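Local structure of magnesium transporter, putative (3KXR) at residues D89-Y100 / I148-L159. The protein probably transports magnesium ions across the membrane, this chain being a cytosolic portion that includes its pair of CBS domains. Numbering follows the deposited sequence.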
# COMPACT_ATOMS: atom_id res chain seq x y z
N ASP A 89 -21.02 14.42 -15.78
CA ASP A 89 -21.13 15.77 -16.28
C ASP A 89 -21.55 16.78 -15.22
O ASP A 89 -22.05 17.84 -15.56
CB ASP A 89 -22.05 15.82 -17.49
CG ASP A 89 -23.48 15.72 -17.11
OD1 ASP A 89 -23.74 15.37 -15.91
OD2 ASP A 89 -24.32 16.02 -17.98
N ASN A 90 -21.32 16.44 -13.96
CA ASN A 90 -21.60 17.31 -12.84
C ASN A 90 -20.42 17.32 -11.91
O ASN A 90 -19.60 16.41 -11.91
CB ASN A 90 -22.86 16.85 -12.09
CG ASN A 90 -24.10 17.16 -12.84
OD1 ASN A 90 -24.12 18.03 -13.70
ND2 ASN A 90 -25.17 16.45 -12.55
N LEU A 91 -20.37 18.34 -11.08
CA LEU A 91 -19.29 18.46 -10.12
C LEU A 91 -19.89 18.93 -8.79
O LEU A 91 -20.81 19.75 -8.76
CB LEU A 91 -18.26 19.41 -10.69
CG LEU A 91 -16.98 19.78 -9.98
CD1 LEU A 91 -15.93 20.20 -11.01
CD2 LEU A 91 -17.32 20.90 -9.04
N PHE A 92 -19.42 18.35 -7.70
CA PHE A 92 -20.06 18.54 -6.41
C PHE A 92 -19.26 19.49 -5.54
O PHE A 92 -18.04 19.43 -5.53
CB PHE A 92 -20.23 17.18 -5.74
CG PHE A 92 -20.95 16.21 -6.60
CD1 PHE A 92 -22.15 16.56 -7.19
CD2 PHE A 92 -20.41 14.97 -6.89
CE1 PHE A 92 -22.82 15.67 -8.03
CE2 PHE A 92 -21.08 14.07 -7.74
CZ PHE A 92 -22.28 14.43 -8.30
N ILE A 93 -19.96 20.38 -4.84
CA ILE A 93 -19.31 21.38 -4.00
C ILE A 93 -19.56 21.06 -2.57
O ILE A 93 -20.71 20.81 -2.17
CB ILE A 93 -19.85 22.80 -4.27
CG1 ILE A 93 -19.73 23.13 -5.75
CG2 ILE A 93 -19.12 23.86 -3.44
CD1 ILE A 93 -18.33 23.04 -6.30
N VAL A 94 -18.49 21.07 -1.78
CA VAL A 94 -18.60 20.81 -0.35
C VAL A 94 -18.00 21.96 0.44
O VAL A 94 -17.15 22.71 -0.05
CB VAL A 94 -17.85 19.49 0.04
CG1 VAL A 94 -18.53 18.27 -0.62
CG2 VAL A 94 -16.37 19.57 -0.32
N ASP A 95 -18.45 22.11 1.69
CA ASP A 95 -17.82 23.07 2.59
C ASP A 95 -16.60 22.45 3.25
O ASP A 95 -16.21 21.32 2.92
CB ASP A 95 -18.81 23.61 3.62
CG ASP A 95 -19.24 22.60 4.65
OD1 ASP A 95 -18.65 21.50 4.80
OD2 ASP A 95 -20.19 22.97 5.36
N GLU A 96 -15.99 23.17 4.19
CA GLU A 96 -14.74 22.69 4.77
C GLU A 96 -14.92 21.51 5.73
O GLU A 96 -13.95 20.88 6.06
CB GLU A 96 -13.99 23.84 5.43
CG GLU A 96 -14.34 24.04 6.87
CD GLU A 96 -13.50 25.14 7.52
OE1 GLU A 96 -12.67 25.77 6.79
OE2 GLU A 96 -13.70 25.35 8.76
N ALA A 97 -16.14 21.23 6.17
CA ALA A 97 -16.41 20.00 6.94
C ALA A 97 -16.93 18.89 6.02
O ALA A 97 -17.44 17.88 6.49
CB ALA A 97 -17.42 20.28 8.05
N ASP A 98 -16.80 19.07 4.70
CA ASP A 98 -17.18 18.03 3.71
C ASP A 98 -18.68 17.86 3.56
O ASP A 98 -19.12 16.86 3.02
CB ASP A 98 -16.56 16.65 4.06
CG ASP A 98 -15.43 16.24 3.12
OD1 ASP A 98 -15.65 16.05 1.89
OD2 ASP A 98 -14.29 16.06 3.63
N LYS A 99 -19.47 18.81 4.05
CA LYS A 99 -20.91 18.76 3.86
C LYS A 99 -21.23 19.10 2.43
O LYS A 99 -20.75 20.10 1.91
CB LYS A 99 -21.63 19.78 4.76
CG LYS A 99 -21.26 19.63 6.23
CD LYS A 99 -21.81 18.33 6.87
CE LYS A 99 -21.17 18.04 8.26
NZ LYS A 99 -20.24 16.85 8.25
N TYR A 100 -22.04 18.27 1.80
CA TYR A 100 -22.50 18.54 0.46
C TYR A 100 -23.31 19.82 0.48
O TYR A 100 -24.23 19.91 1.25
CB TYR A 100 -23.38 17.40 -0.03
CG TYR A 100 -24.12 17.66 -1.31
CD1 TYR A 100 -23.48 17.61 -2.54
CD2 TYR A 100 -25.47 17.91 -1.31
CE1 TYR A 100 -24.14 17.82 -3.71
CE2 TYR A 100 -26.15 18.15 -2.50
CZ TYR A 100 -25.47 18.07 -3.69
OH TYR A 100 -26.14 18.31 -4.87
N ILE A 148 -26.94 11.90 -15.14
CA ILE A 148 -26.27 10.63 -15.37
C ILE A 148 -25.48 10.18 -14.13
O ILE A 148 -24.81 9.14 -14.14
CB ILE A 148 -25.42 10.66 -16.68
CG1 ILE A 148 -24.30 11.71 -16.64
CG2 ILE A 148 -26.33 10.91 -17.87
CD1 ILE A 148 -23.26 11.64 -17.90
N GLU A 149 -25.58 10.95 -13.05
CA GLU A 149 -24.98 10.55 -11.80
C GLU A 149 -25.66 11.33 -10.72
O GLU A 149 -26.13 12.44 -10.95
CB GLU A 149 -23.49 10.90 -11.80
CG GLU A 149 -23.23 12.41 -11.95
CD GLU A 149 -21.76 12.80 -12.18
OE1 GLU A 149 -20.87 12.31 -11.45
OE2 GLU A 149 -21.53 13.65 -13.07
N LEU A 150 -25.67 10.78 -9.52
CA LEU A 150 -26.12 11.56 -8.38
C LEU A 150 -25.14 11.42 -7.22
O LEU A 150 -24.58 10.35 -7.00
CB LEU A 150 -27.49 11.09 -7.91
CG LEU A 150 -28.73 11.50 -8.72
CD1 LEU A 150 -30.00 10.84 -8.12
CD2 LEU A 150 -28.86 13.02 -8.78
N PRO A 151 -24.95 12.50 -6.45
CA PRO A 151 -24.16 12.42 -5.24
C PRO A 151 -24.89 11.66 -4.14
O PRO A 151 -26.14 11.73 -4.04
CB PRO A 151 -24.00 13.89 -4.84
CG PRO A 151 -25.19 14.53 -5.36
CD PRO A 151 -25.60 13.81 -6.59
N VAL A 152 -24.10 10.98 -3.33
CA VAL A 152 -24.59 10.29 -2.17
C VAL A 152 -24.02 10.93 -0.90
O VAL A 152 -22.83 11.19 -0.79
CB VAL A 152 -24.22 8.81 -2.24
CG1 VAL A 152 -24.71 8.10 -0.99
CG2 VAL A 152 -24.82 8.18 -3.50
N ILE A 153 -24.89 11.21 0.05
CA ILE A 153 -24.46 11.76 1.34
C ILE A 153 -24.77 10.78 2.48
O ILE A 153 -25.69 9.95 2.38
CB ILE A 153 -25.12 13.13 1.63
CG1 ILE A 153 -26.65 13.01 1.65
CG2 ILE A 153 -24.66 14.19 0.62
CD1 ILE A 153 -27.32 14.21 2.24
N ASP A 154 -23.99 10.87 3.54
CA ASP A 154 -24.18 10.02 4.70
C ASP A 154 -25.20 10.70 5.60
O ASP A 154 -25.73 11.72 5.23
CB ASP A 154 -22.84 9.72 5.39
CG ASP A 154 -22.26 10.90 6.14
OD1 ASP A 154 -22.98 11.92 6.30
OD2 ASP A 154 -21.09 10.80 6.59
N ASP A 155 -25.49 10.15 6.77
CA ASP A 155 -26.51 10.77 7.64
C ASP A 155 -26.01 12.03 8.33
O ASP A 155 -26.82 12.77 8.88
CB ASP A 155 -27.07 9.78 8.68
CG ASP A 155 -25.97 9.08 9.47
OD1 ASP A 155 -24.77 9.36 9.21
OD2 ASP A 155 -26.29 8.22 10.34
N ALA A 156 -24.70 12.28 8.34
CA ALA A 156 -24.12 13.55 8.83
C ALA A 156 -24.14 14.69 7.78
O ALA A 156 -23.72 15.80 8.09
CB ALA A 156 -22.67 13.31 9.30
N GLY A 157 -24.59 14.41 6.56
CA GLY A 157 -24.61 15.39 5.47
C GLY A 157 -23.36 15.41 4.60
O GLY A 157 -23.27 16.22 3.68
N GLU A 158 -22.40 14.54 4.88
CA GLU A 158 -21.13 14.52 4.18
C GLU A 158 -21.24 13.78 2.87
O GLU A 158 -21.81 12.69 2.78
CB GLU A 158 -20.02 13.85 4.99
CG GLU A 158 -19.72 14.55 6.31
CD GLU A 158 -18.48 13.98 7.02
OE1 GLU A 158 -17.75 13.11 6.45
OE2 GLU A 158 -18.23 14.44 8.16
N LEU A 159 -20.67 14.39 1.85
CA LEU A 159 -20.62 13.79 0.53
C LEU A 159 -19.68 12.62 0.59
O LEU A 159 -18.51 12.81 0.77
CB LEU A 159 -20.08 14.82 -0.47
CG LEU A 159 -19.95 14.34 -1.90
CD1 LEU A 159 -21.32 13.83 -2.35
CD2 LEU A 159 -19.42 15.49 -2.76
O HOH W 1 -25.60 14.28 -14.29
O HOH W 2 -18.70 14.07 -10.45
O HOH W 3 -25.70 15.06 -10.19
O HOH W 4 -25.11 17.97 2.95
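Glu-149 reaches from strand 149-153 to the backbone at the start of strand 90-94, where its OE2 accepts from both Asp-89 N and Asn-90 N, each at 2.9 Å. The two amides come from opposite faces of the carboxylate plane, and both bonds are bent, near 140°. The group is placed by CG sitting between the backbone N and the carbonyl carbon (chi1 61°), with the chain extended beyond it. Asn-88 ND2 also donates to OE2, while OE1 pairs with Arg-162 and, through a water, reaches Asn-90 O; these partners fix the rotation of the buried carboxylate, and Arg-162 would probably offset its charge. An alanine here is likely to leave the amides of Asp-89 and Asn-90 without their shared acceptor and Arg-162 without its counter-charge.

Next along the strands, Pro-151 lies flat against Phe-92, its CB over the ring centre in a CH-pi contact 3.8 Å from the centroid. Pro-151 CG, at the rim of the proline ring, also touches Tyr-100, 3.8 Å from its CE1. Leu-159 crosses Phe-92 and Val-94 at about a right angle, pushing CD2 to 3.5 Å from Phe-92 CB. Tyr-100 CB in turn packs on Ile-153 CG2.

Beyond this apolar layer the two backbones join directly. Leu-159 N donates to Asp-98 O, Tyr-100 N donates to Gly-157 O, and Lys-99 and Glu-158 form a single beta bridge. Lys-99, bent at chi2 and chi4, curls over Ala-156 O and brings NZ to Glu-158 OE2 in a 3.1 Å salt bridge. Both strands lead into type I turns, Asp-95 to Asp-98 and Asp-154 to Gly-157, and corresponding strands of the two CBS repeats pack face to face, the arrangement characteristic of a CBS pair (Bateman module).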